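Local coordinates for alpha-1,2-mannosyltransferase (Ktr4), putative (Neosartorya fumigata, PDB 7BOP), which is a putative fungal mannosyltransferase of the GT-A clan, here holding a manganese ion and guanosine-5'-diphosphate, at residues Asn186-Glu194 with Val207-Tyr218; Gln198-Asp206 with Pro350-Cys358. All blocks are in the same frame, centred on the assembly; numbering follows the deposited sequence.

Contact 1: Asn186-Glu194 with Val207-Tyr218; sequences NYKYYWRVE and VFRFMEDRNLTY. With MN (manganese (II) ion), chain G; GDP (guanosine-5'-diphosphate), chain H.
Tyr189 opens the packing of strand 189-192, in the mixed sheet of a GT-A-type fold, against helix 207-213, which lies across one face of that sheet, axes 9.4 Å apart. With CG anti to its carbonyl carbon (chi1 -60°), the Tyr189 ring reaches alongside the helix end: CB meets Phe208 CD1 at 3.7 Å, while the ring and the Glu212 chain cross at about a right angle, Tyr189 OH lying 3.6 Å from Glu212 CB. Leu216 O approaches the ring at its edge. Water 1 accepts from Tyr189 OH and donates to Leu216 O at 2.7 Å. Leu216 N bonds to Met211 O in the Schellman motif that ends the helix, with Asn215, at positive phi, as C-prime residue; Glu212 OE2 turns to Thr67. Tyr190 leaves the strand on the other side and its hydroxyl bonds to Glu284, as does that of Tyr218; Tyr190 C lies 3.6 Å from Phe208 CE1, at the edge of that ring. Trp191 returns to the helix side with CG anti to the backbone N (chi1 -178°), extending the indole past Phe208 so that CZ3 touches Val207 CG2 at 3.5 Å; Trp191 CB packs on Phe208 CZ. Past the part covered by the helix, the chain runs through Arg192 to Glu194, which probably plays the metal-binding part of the DXD motif of many GT-A glycosyltransferases. His343, two waters and two GDP oxygens complete the manganese shell. Glu194 splits its carboxylate between two cations: OE1 takes Arg192 NH2 at 3.1 Å, nearly along its C-O axis, and OE2 binds manganese at 2.0 Å.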
loop_
_atom_site.group_PDB
_atom_site.type_symbol
_atom_site.label_atom_id
_atom_site.label_comp_id
_atom_site.label_asym_id
_atom_site.label_seq_id
_atom_site.Cartn_x
_atom_site.Cartn_y
_atom_site.Cartn_z
ATOM N N ASN A 186 15.199 -11.950 -7.283
ATOM C CA ASN A 186 14.973 -13.294 -6.731
ATOM C C ASN A 186 13.926 -13.369 -5.611
ATOM O O ASN A 186 13.746 -14.421 -5.007
ATOM C CB ASN A 186 16.308 -13.898 -6.280
ATOM C CG ASN A 186 17.299 -14.023 -7.432
ATOM O OD1 ASN A 186 16.928 -14.395 -8.549
ATOM N ND2 ASN A 186 18.557 -13.693 -7.169
ATOM N N TYR A 187 13.207 -12.270 -5.375
ATOM C CA TYR A 187 12.146 -12.214 -4.373
ATOM C C TYR A 187 10.787 -12.309 -5.038
ATOM O O TYR A 187 10.613 -11.840 -6.154
ATOM C CB TYR A 187 12.257 -10.906 -3.592
ATOM C CG TYR A 187 13.454 -10.877 -2.687
ATOM C CD1 TYR A 187 14.707 -10.472 -3.152
ATOM C CD2 TYR A 187 13.348 -11.282 -1.365
ATOM C CE1 TYR A 187 15.817 -10.459 -2.311
ATOM C CE2 TYR A 187 14.445 -11.274 -0.517
ATOM C CZ TYR A 187 15.674 -10.865 -0.997
ATOM O OH TYR A 187 16.741 -10.859 -0.138
ATOM N N LYS A 188 9.839 -12.937 -4.352
ATOM C CA LYS A 188 8.457 -13.023 -4.794
ATOM C C LYS A 188 7.504 -12.142 -3.958
ATOM O O LYS A 188 6.523 -11.656 -4.507
ATOM C CB LYS A 188 7.983 -14.468 -4.762
ATOM C CG LYS A 188 6.574 -14.683 -5.299
ATOM C CD LYS A 188 6.265 -16.163 -5.475
ATOM C CE LYS A 188 4.841 -16.401 -5.946
ATOM N NZ LYS A 188 4.590 -15.753 -7.251
ATOM N N TYR A 189 7.766 -11.966 -2.657
ATOM C CA TYR A 189 6.871 -11.180 -1.789
ATOM C C TYR A 189 7.586 -10.020 -1.151
ATOM O O TYR A 189 8.785 -10.081 -0.881
ATOM C CB TYR A 189 6.220 -12.061 -0.714
ATOM C CG TYR A 189 5.393 -13.179 -1.303
ATOM C CD1 TYR A 189 4.060 -12.980 -1.645
ATOM C CD2 TYR A 189 5.952 -14.430 -1.544
ATOM C CE1 TYR A 189 3.299 -14.000 -2.206
ATOM C CE2 TYR A 189 5.205 -15.456 -2.105
ATOM C CZ TYR A 189 3.881 -15.241 -2.435
ATOM O OH TYR A 189 3.140 -16.258 -2.996
ATOM N N TYR A 190 6.839 -8.949 -0.910
ATOM C CA TYR A 190 7.367 -7.781 -0.240
ATOM C C TYR A 190 6.367 -7.300 0.796
ATOM O O TYR A 190 5.154 -7.522 0.653
ATOM C CB TYR A 190 7.681 -6.671 -1.251
ATOM C CG TYR A 190 6.441 -5.996 -1.819
ATOM C CD1 TYR A 190 5.722 -6.587 -2.850
ATOM C CD2 TYR A 190 5.987 -4.772 -1.315
ATOM C CE1 TYR A 190 4.580 -5.989 -3.365
ATOM C CE2 TYR A 190 4.848 -4.159 -1.833
ATOM C CZ TYR A 190 4.148 -4.779 -2.851
ATOM O OH TYR A 190 3.013 -4.206 -3.372
ATOM N N TRP A 191 6.895 -6.659 1.829
ATOM C CA TRP A 191 6.106 -5.918 2.823
ATOM C C TRP A 191 6.672 -4.503 2.780
ATOM O O TRP A 191 7.791 -4.255 3.236
ATOM C CB TRP A 191 6.244 -6.549 4.213
ATOM C CG TRP A 191 5.446 -5.922 5.342
ATOM C CD1 TRP A 191 4.934 -4.655 5.401
ATOM C CD2 TRP A 191 5.108 -6.542 6.588
ATOM N NE1 TRP A 191 4.289 -4.456 6.582
ATOM C CE2 TRP A 191 4.371 -5.594 7.337
ATOM C CE3 TRP A 191 5.334 -7.811 7.136
ATOM C CZ2 TRP A 191 3.859 -5.871 8.604
ATOM C CZ3 TRP A 191 4.832 -8.089 8.407
ATOM C CH2 TRP A 191 4.095 -7.118 9.126
ATOM N N ARG A 192 5.898 -3.585 2.208
ATOM C CA ARG A 192 6.286 -2.191 2.112
ATOM C C ARG A 192 6.061 -1.479 3.443
ATOM O O ARG A 192 4.981 -1.566 4.032
ATOM C CB ARG A 192 5.502 -1.488 0.999
ATOM C CG ARG A 192 5.709 0.021 0.966
ATOM C CD ARG A 192 5.115 0.616 -0.292
ATOM N NE ARG A 192 4.868 2.044 -0.136
ATOM C CZ ARG A 192 4.122 2.779 -0.961
ATOM N NH1 ARG A 192 3.543 2.233 -2.031
ATOM N NH2 ARG A 192 3.953 4.074 -0.706
ATOM N N VAL A 193 7.080 -0.739 3.872
ATOM C CA VAL A 193 7.076 -0.018 5.123
ATOM C C VAL A 193 7.466 1.435 4.855
ATOM O O VAL A 193 8.352 1.702 4.036
ATOM C CB VAL A 193 8.109 -0.638 6.098
ATOM C CG1 VAL A 193 8.066 0.052 7.449
ATOM C CG2 VAL A 193 7.862 -2.133 6.240
ATOM N N GLU A 194 6.810 2.362 5.551
ATOM C CA GLU A 194 7.165 3.772 5.518
ATOM C C GLU A 194 7.646 4.234 6.881
ATOM O O GLU A 194 7.235 3.681 7.896
ATOM C CB GLU A 194 5.955 4.632 5.144
ATOM C CG GLU A 194 5.562 4.526 3.685
ATOM C CD GLU A 194 4.708 5.682 3.168
ATOM O OE1 GLU A 194 4.272 5.488 2.013
ATOM O OE2 GLU A 194 4.472 6.745 3.853
ATOM N N VAL A 207 3.681 -14.004 7.979
ATOM C CA VAL A 207 2.678 -13.412 7.078
ATOM C C VAL A 207 3.010 -13.686 5.622
ATOM O O VAL A 207 2.111 -13.812 4.798
ATOM C CB VAL A 207 2.477 -11.891 7.292
ATOM C CG1 VAL A 207 2.063 -11.599 8.731
ATOM C CG2 VAL A 207 3.708 -11.090 6.900
ATOM N N PHE A 208 4.297 -13.794 5.305
ATOM C CA PHE A 208 4.706 -14.064 3.931
ATOM C C PHE A 208 4.304 -15.463 3.487
ATOM O O PHE A 208 3.758 -15.636 2.395
ATOM C CB PHE A 208 6.213 -13.862 3.746
ATOM C CG PHE A 208 6.655 -12.432 3.809
ATOM C CD1 PHE A 208 6.107 -11.472 2.950
ATOM C CD2 PHE A 208 7.667 -12.039 4.682
ATOM C CE1 PHE A 208 6.547 -10.155 2.980
ATOM C CE2 PHE A 208 8.109 -10.716 4.712
ATOM C CZ PHE A 208 7.552 -9.774 3.854
ATOM N N ARG A 209 4.538 -16.456 4.336
ATOM C CA ARG A 209 4.139 -17.824 4.016
ATOM C C ARG A 209 2.637 -18.035 4.161
ATOM O O ARG A 209 2.074 -18.893 3.492
ATOM C CB ARG A 209 4.937 -18.824 4.840
ATOM C CG ARG A 209 6.419 -18.740 4.507
ATOM C CD ARG A 209 7.205 -19.887 5.110
ATOM N NE ARG A 209 6.894 -21.168 4.470
ATOM C CZ ARG A 209 7.453 -22.344 4.794
ATOM N NH1 ARG A 209 8.361 -22.425 5.768
ATOM N NH2 ARG A 209 7.089 -23.445 4.142
ATOM N N PHE A 210 1.985 -17.234 5.001
ATOM C CA PHE A 210 0.519 -17.163 4.987
ATOM C C PHE A 210 0.037 -16.809 3.576
ATOM O O PHE A 210 -0.814 -17.507 3.025
ATOM C CB PHE A 210 0.001 -16.169 6.046
ATOM C CG PHE A 210 -1.427 -15.757 5.838
ATOM C CD1 PHE A 210 -2.462 -16.584 6.243
ATOM C CD2 PHE A 210 -1.732 -14.557 5.208
ATOM C CE1 PHE A 210 -3.793 -16.212 6.039
ATOM C CE2 PHE A 210 -3.055 -14.175 5.009
ATOM C CZ PHE A 210 -4.086 -15.006 5.421
ATOM N N MET A 211 0.628 -15.768 2.984
ATOM C CA MET A 211 0.304 -15.336 1.613
ATOM C C MET A 211 0.615 -16.442 0.601
ATOM O O MET A 211 -0.218 -16.784 -0.243
ATOM C CB MET A 211 1.094 -14.095 1.193
ATOM C CG MET A 211 0.892 -12.846 2.042
ATOM S SD MET A 211 -0.625 -11.978 1.684
ATOM C CE MET A 211 -0.321 -11.335 0.044
ATOM N N GLU A 212 1.825 -16.985 0.692
ATOM C CA GLU A 212 2.287 -17.980 -0.268
ATOM C C GLU A 212 1.465 -19.264 -0.263
ATOM O O GLU A 212 1.091 -19.748 -1.331
ATOM C CB GLU A 212 3.764 -18.297 -0.046
ATOM C CG GLU A 212 4.330 -19.220 -1.107
ATOM C CD GLU A 212 5.839 -19.255 -1.114
ATOM O OE1 GLU A 212 6.407 -19.300 -2.221
ATOM O OE2 GLU A 212 6.447 -19.242 -0.033
ATOM N N ASP A 213 1.166 -19.790 0.917
ATOM C CA ASP A 213 0.412 -21.042 1.037
ATOM C C ASP A 213 -1.004 -20.914 0.521
ATOM O O ASP A 213 -1.587 -21.915 0.119
ATOM C CB ASP A 213 0.341 -21.524 2.490
ATOM C CG ASP A 213 1.691 -21.953 3.034
ATOM O OD1 ASP A 213 2.629 -22.095 2.233
ATOM O OD2 ASP A 213 1.802 -22.115 4.267
ATOM N N ARG A 214 -1.556 -19.695 0.536
ATOM C CA ARG A 214 -2.912 -19.451 0.016
ATOM C C ARG A 214 -2.943 -18.788 -1.372
ATOM O O ARG A 214 -4.012 -18.393 -1.847
ATOM C CB ARG A 214 -3.678 -18.615 1.042
ATOM C CG ARG A 214 -3.989 -19.382 2.305
ATOM C CD ARG A 214 -4.226 -18.466 3.493
ATOM N NE ARG A 214 -4.316 -19.236 4.726
ATOM C CZ ARG A 214 -3.277 -19.774 5.370
ATOM N NH1 ARG A 214 -2.031 -19.617 4.920
ATOM N NH2 ARG A 214 -3.486 -20.457 6.492
ATOM N N ASN A 215 -1.783 -18.681 -2.017
ATOM C CA ASN A 215 -1.618 -18.009 -3.311
ATOM C C ASN A 215 -2.215 -16.594 -3.333
ATOM O O ASN A 215 -2.838 -16.175 -4.319
ATOM C CB ASN A 215 -2.187 -18.885 -4.431
ATOM C CG ASN A 215 -1.452 -20.208 -4.541
ATOM O OD1 ASN A 215 -0.246 -20.229 -4.757
ATOM N ND2 ASN A 215 -2.161 -21.300 -4.381
ATOM N N LEU A 216 -2.013 -15.862 -2.240
ATOM C CA LEU A 216 -2.550 -14.517 -2.136
ATOM C C LEU A 216 -1.692 -13.526 -2.902
ATOM O O LEU A 216 -0.469 -13.677 -3.028
ATOM C CB LEU A 216 -2.718 -14.096 -0.675
ATOM C CG LEU A 216 -3.622 -15.003 0.166
ATOM C CD1 LEU A 216 -3.777 -14.437 1.568
ATOM C CD2 LEU A 216 -4.994 -15.251 -0.452
ATOM N N THR A 217 -2.367 -12.504 -3.424
ATOM C CA THR A 217 -1.767 -11.503 -4.269
ATOM C C THR A 217 -1.400 -10.254 -3.478
ATOM O O THR A 217 -0.381 -9.638 -3.750
ATOM C CB THR A 217 -2.737 -11.148 -5.417
ATOM O OG1 THR A 217 -3.004 -12.331 -6.167
ATOM C CG2 THR A 217 -2.185 -10.080 -6.327
ATOM N N TYR A 218 -2.230 -9.870 -2.513
ATOM C CA TYR A 218 -2.082 -8.559 -1.886
ATOM C C TYR A 218 -2.788 -8.504 -0.563
ATOM O O TYR A 218 -3.851 -9.103 -0.397
ATOM C CB TYR A 218 -2.676 -7.512 -2.819
ATOM C CG TYR A 218 -2.457 -6.066 -2.474
ATOM C CD1 TYR A 218 -1.324 -5.389 -2.911
ATOM C CD2 TYR A 218 -3.433 -5.342 -1.784
ATOM C CE1 TYR A 218 -1.156 -4.041 -2.658
ATOM C CE2 TYR A 218 -3.277 -3.990 -1.524
ATOM C CZ TYR A 218 -2.142 -3.339 -1.955
ATOM O OH TYR A 218 -2.006 -1.990 -1.694
HETATM MN MN MN G . 4.017 8.563 4.493
HETATM P PB GDP H . 2.734 10.357 2.152
HETATM O O1B GDP H . 2.583 11.639 2.919
HETATM O O2B GDP H . 2.852 9.102 3.033
HETATM O O3B GDP H . 1.793 10.179 0.976
HETATM O O3A GDP H . 4.184 10.591 1.454
HETATM P PA GDP H . 5.627 10.291 2.134
HETATM O O1A GDP H . 6.434 11.565 2.198
HETATM O O2A GDP H . 5.403 9.419 3.390
HETATM O "O5'" GDP H . 6.234 9.430 0.918
HETATM C "C5'" GDP H . 5.817 8.085 0.683
HETATM C "C4'" GDP H . 7.005 7.136 0.820
HETATM O "O4'" GDP H . 7.978 7.455 -0.179
HETATM C "C3'" GDP H . 7.751 7.247 2.142
HETATM O "O3'" GDP H . 8.295 5.951 2.438
HETATM C "C2'" GDP H . 8.840 8.276 1.881
HETATM O "O2'" GDP H . 9.982 8.075 2.712
HETATM C "C1'" GDP H . 9.151 8.024 0.408
HETATM N N9 GDP H . 9.542 9.180 -0.435
HETATM C C8 GDP H . 8.778 10.214 -0.885
HETATM N N7 GDP H . 9.510 11.027 -1.683
HETATM C C5 GDP H . 10.754 10.513 -1.760
HETATM C C6 GDP H . 12.026 10.862 -2.429
HETATM O O6 GDP H . 12.079 11.886 -3.129
HETATM N N1 GDP H . 13.095 10.055 -2.261
HETATM C C2 GDP H . 13.035 8.930 -1.504
HETATM N N2 GDP H . 14.131 8.143 -1.351
HETATM N N3 GDP H . 11.902 8.560 -0.855
HETATM C C4 GDP H . 10.764 9.292 -0.952
HETATM O O HOH W 1 1.104 -15.441 -4.282
HETATM O O HOH W 2 5.733 8.398 6.119
HETATM O O HOH W 3 3.820 10.657 5.518
#

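Contact 2: Gln198-Asp206 with Pro350-Cys358; sequences QFFCNVDYD and PNSPKCSKC
The Phe200 ring carries Cys358 on one face: CB sits over the ring centre, 3.6 Å from the centroid and 10° off the normal, a CH-pi contact. Cys358 SG, placed between its backbone N and carbonyl carbon (chi1 68°), meets the same ring obliquely as a sulfur-aromatic contact, and continues into a disulfide with Cys349. Lys357 O also comes obliquely to the ring, at CE1. Next to this contact the two backbones form a single antiparallel bridge. Ser356 N donates to Phe200 O at 3.0 Å, and Asn202 N to Lys354 O at 2.9 Å. Cys201 and Cys355 are the non-hydrogen-bonded pair between these bonds, their CA atoms 3.9 Å apart, and they are joined by a disulfide with chi3 103°; Pro350 CG packs on Cys201 SG at 3.8 Å. A type I turn from Ser352 to Cys355 shapes the second segment, and Ser352 OG accepts from Lys354 N in an ST turn. Lys354, extended beyond CG, runs past Asn202, its CB 3.6 Å from Asn202 O, to a salt bridge in which NZ meets Asp204 OD2 at 2.9 Å on the anti side. Water 4 accepts from both Lys354 NZ and Asp204 N, while Asp204 OD1 pairs with Lys97 of helix 80-98. Asp204 thus lies between two lysines, which probably stabilise its negative charge. The loop after strand 346-348 is therefore tied to the chain following strand 198-199 by a covalent bond, backbone hydrogen bonds and an ion pair within a few residues.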
loop_
_atom_site.group_PDB
_atom_site.type_symbol
_atom_site.label_atom_id
_atom_site.label_comp_id
_atom_site.label_asym_id
_atom_site.label_seq_id
_atom_site.Cartn_x
_atom_site.Cartn_y
_atom_site.Cartn_z
ATOM N N GLN A 198 3.182 3.245 12.954
ATOM C CA GLN A 198 3.176 2.399 14.144
ATOM C C GLN A 198 2.566 1.034 13.865
ATOM O O GLN A 198 1.632 0.900 13.069
ATOM C CB GLN A 198 2.406 3.059 15.286
ATOM C CG GLN A 198 2.765 4.511 15.562
ATOM C CD GLN A 198 2.043 5.033 16.789
ATOM O OE1 GLN A 198 2.417 4.713 17.908
ATOM N NE2 GLN A 198 0.979 5.803 16.585
ATOM N N PHE A 199 3.085 0.030 14.559
ATOM C CA PHE A 199 2.475 -1.303 14.620
ATOM C C PHE A 199 2.144 -1.589 16.070
ATOM O O PHE A 199 3.003 -1.439 16.951
ATOM C CB PHE A 199 3.400 -2.374 14.048
ATOM C CG PHE A 199 3.701 -2.191 12.598
ATOM C CD1 PHE A 199 2.849 -2.712 11.625
ATOM C CD2 PHE A 199 4.815 -1.471 12.191
ATOM C CE1 PHE A 199 3.112 -2.529 10.274
ATOM C CE2 PHE A 199 5.083 -1.285 10.841
ATOM C CZ PHE A 199 4.233 -1.823 9.881
ATOM N N PHE A 200 0.902 -2.001 16.317
ATOM C CA PHE A 200 0.357 -2.104 17.664
ATOM C C PHE A 200 0.206 -3.515 18.217
ATOM O O PHE A 200 0.026 -3.651 19.420
ATOM C CB PHE A 200 -1.019 -1.436 17.722
ATOM C CG PHE A 200 -1.014 0.028 17.365
ATOM C CD1 PHE A 200 -0.354 0.954 18.167
ATOM C CD2 PHE A 200 -1.691 0.488 16.226
ATOM C CE1 PHE A 200 -0.366 2.306 17.839
ATOM C CE2 PHE A 200 -1.713 1.832 15.905
ATOM C CZ PHE A 200 -1.048 2.747 16.710
ATOM N N CYS A 201 0.243 -4.547 17.361
ATOM C CA CYS A 201 -0.154 -5.908 17.751
ATOM C C CYS A 201 0.914 -6.929 17.443
ATOM O O CYS A 201 1.472 -6.933 16.350
ATOM C CB CYS A 201 -1.430 -6.351 17.025
ATOM S SG CYS A 201 -2.769 -5.148 17.110
ATOM N N ASN A 202 1.173 -7.815 18.398
ATOM C CA ASN A 202 2.030 -8.969 18.140
ATOM C C ASN A 202 1.369 -9.842 17.095
ATOM O O ASN A 202 0.171 -10.099 17.161
ATOM C CB ASN A 202 2.287 -9.771 19.415
ATOM C CG ASN A 202 3.179 -9.027 20.390
ATOM O OD1 ASN A 202 4.019 -8.236 19.988
ATOM N ND2 ASN A 202 2.990 -9.265 21.667
ATOM N N VAL A 203 2.152 -10.256 16.114
ATOM C CA VAL A 203 1.704 -11.169 15.076
ATOM C C VAL A 203 2.604 -12.402 15.183
ATOM O O VAL A 203 3.831 -12.283 15.092
ATOM C CB VAL A 203 1.783 -10.490 13.703
ATOM C CG1 VAL A 203 1.437 -11.467 12.578
ATOM C CG2 VAL A 203 0.837 -9.298 13.670
ATOM N N ASP A 204 1.989 -13.565 15.383
ATOM C CA ASP A 204 2.710 -14.785 15.747
ATOM C C ASP A 204 2.735 -15.849 14.655
ATOM O O ASP A 204 2.923 -17.024 14.946
ATOM C CB ASP A 204 2.111 -15.338 17.048
ATOM C CG ASP A 204 2.391 -14.441 18.232
ATOM O OD1 ASP A 204 3.527 -13.956 18.339
ATOM O OD2 ASP A 204 1.481 -14.209 19.040
ATOM N N TYR A 205 2.543 -15.431 13.405
ATOM C CA TYR A 205 2.706 -16.309 12.253
ATOM C C TYR A 205 3.460 -15.578 11.151
ATOM O O TYR A 205 3.496 -14.336 11.110
ATOM C CB TYR A 205 1.350 -16.836 11.759
ATOM C CG TYR A 205 0.399 -15.753 11.274
ATOM C CD1 TYR A 205 -0.407 -15.043 12.175
ATOM C CD2 TYR A 205 0.323 -15.422 9.921
ATOM C CE1 TYR A 205 -1.275 -14.033 11.733
ATOM C CE2 TYR A 205 -0.537 -14.415 9.470
ATOM C CZ TYR A 205 -1.334 -13.719 10.387
ATOM O OH TYR A 205 -2.182 -12.721 9.929
ATOM N N ASP A 206 4.061 -16.358 10.261
ATOM C CA ASP A 206 4.818 -15.831 9.145
ATOM C C ASP A 206 3.831 -15.323 8.072
ATOM O O ASP A 206 3.235 -16.118 7.344
ATOM C CB ASP A 206 5.737 -16.923 8.593
ATOM C CG ASP A 206 6.629 -16.444 7.472
ATOM O OD1 ASP A 206 6.296 -15.422 6.822
ATOM O OD2 ASP A 206 7.671 -17.111 7.218
ATOM N N PRO A 350 -7.405 -3.570 15.739
ATOM C CA PRO A 350 -8.322 -4.650 16.065
ATOM C C PRO A 350 -8.482 -4.859 17.569
ATOM O O PRO A 350 -7.613 -4.476 18.354
ATOM C CB PRO A 350 -7.654 -5.866 15.433
ATOM C CG PRO A 350 -6.197 -5.567 15.555
ATOM C CD PRO A 350 -6.062 -4.083 15.395
ATOM N N ASN A 351 -9.608 -5.452 17.942
ATOM C CA ASN A 351 -9.872 -5.882 19.309
ATOM C C ASN A 351 -9.210 -7.242 19.538
ATOM O O ASN A 351 -9.773 -8.297 19.219
ATOM C CB ASN A 351 -11.379 -5.942 19.573
ATOM C CG ASN A 351 -11.718 -6.585 20.905
ATOM O OD1 ASN A 351 -10.927 -6.544 21.847
ATOM N ND2 ASN A 351 -12.892 -7.203 20.979
ATOM N N SER A 352 -8.007 -7.197 20.098
ATOM C CA SER A 352 -7.244 -8.390 20.410
ATOM C C SER A 352 -6.337 -8.123 21.594
ATOM O O SER A 352 -5.747 -7.048 21.676
ATOM C CB SER A 352 -6.398 -8.790 19.198
ATOM O OG SER A 352 -5.349 -9.678 19.553
ATOM N N PRO A 353 -6.181 -9.121 22.495
ATOM C CA PRO A 353 -5.213 -8.973 23.578
ATOM C C PRO A 353 -3.746 -8.943 23.115
ATOM O O PRO A 353 -2.868 -8.642 23.913
ATOM C CB PRO A 353 -5.486 -10.185 24.459
ATOM C CG PRO A 353 -6.060 -11.209 23.551
ATOM C CD PRO A 353 -6.791 -10.465 22.477
ATOM N N LYS A 354 -3.477 -9.228 21.841
ATOM C CA LYS A 354 -2.123 -9.046 21.296
ATOM C C LYS A 354 -1.733 -7.589 21.024
ATOM O O LYS A 354 -0.566 -7.312 20.724
ATOM C CB LYS A 354 -1.961 -9.882 20.035
ATOM C CG LYS A 354 -2.098 -11.364 20.328
ATOM C CD LYS A 354 -1.954 -12.217 19.087
ATOM C CE LYS A 354 -2.121 -13.686 19.443
ATOM N NZ LYS A 354 -1.381 -14.541 18.490
ATOM N N CYS A 355 -2.699 -6.670 21.112
ATOM C CA CYS A 355 -2.491 -5.273 20.779
ATOM C C CYS A 355 -2.362 -4.427 22.024
ATOM O O CYS A 355 -2.877 -4.779 23.071
ATOM C CB CYS A 355 -3.672 -4.753 19.964
ATOM S SG CYS A 355 -4.042 -5.806 18.554
ATOM N N SER A 356 -1.674 -3.307 21.897
ATOM C CA SER A 356 -1.724 -2.266 22.919
ATOM C C SER A 356 -1.520 -0.896 22.280
ATOM O O SER A 356 -1.039 -0.804 21.150
ATOM C CB SER A 356 -0.672 -2.535 23.995
ATOM O OG SER A 356 0.608 -2.497 23.424
ATOM N N LYS A 357 -1.917 0.149 23.007
ATOM C CA LYS A 357 -1.710 1.560 22.636
ATOM C C LYS A 357 -2.508 2.066 21.428
ATOM O O LYS A 357 -2.159 3.093 20.848
ATOM C CB LYS A 357 -0.216 1.872 22.444
ATOM C CG LYS A 357 0.629 1.574 23.675
ATOM C CD LYS A 357 2.067 2.053 23.505
ATOM C CE LYS A 357 2.772 2.222 24.848
ATOM N NZ LYS A 357 4.160 2.751 24.683
ATOM N N CYS A 358 -3.563 1.360 21.039
ATOM C CA CYS A 358 -4.513 1.884 20.067
ATOM C C CYS A 358 -5.925 1.568 20.540
ATOM O O CYS A 358 -6.146 0.616 21.281
ATOM C CB CYS A 358 -4.239 1.356 18.637
ATOM S SG CYS A 358 -4.524 -0.416 18.324
HETATM O O HOH W 4 -0.814 -13.795 15.606
#

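Contact 1 is core: strand and helix meet through aromatic and aliphatic side chains, with no direct hydrogen bond between the segments. Contact 2 lies nearer the surface, about 19 Å away between centres, where largely irregular segments far apart in sequence rely on a disulfide, backbone bonds and a salt bridge. One continuous piece of chain links the two, since strand 189-192, strand 198-199 and helix 207-213 follow one another. Helix 80-98 touches side chains of both contacts, and they also meet directly, Trp191 CZ2 packing on Phe199 CE1 at 3.8 Å and Phe210 CB on Tyr205 CE2. Contact 1 alone includes a metal ligand.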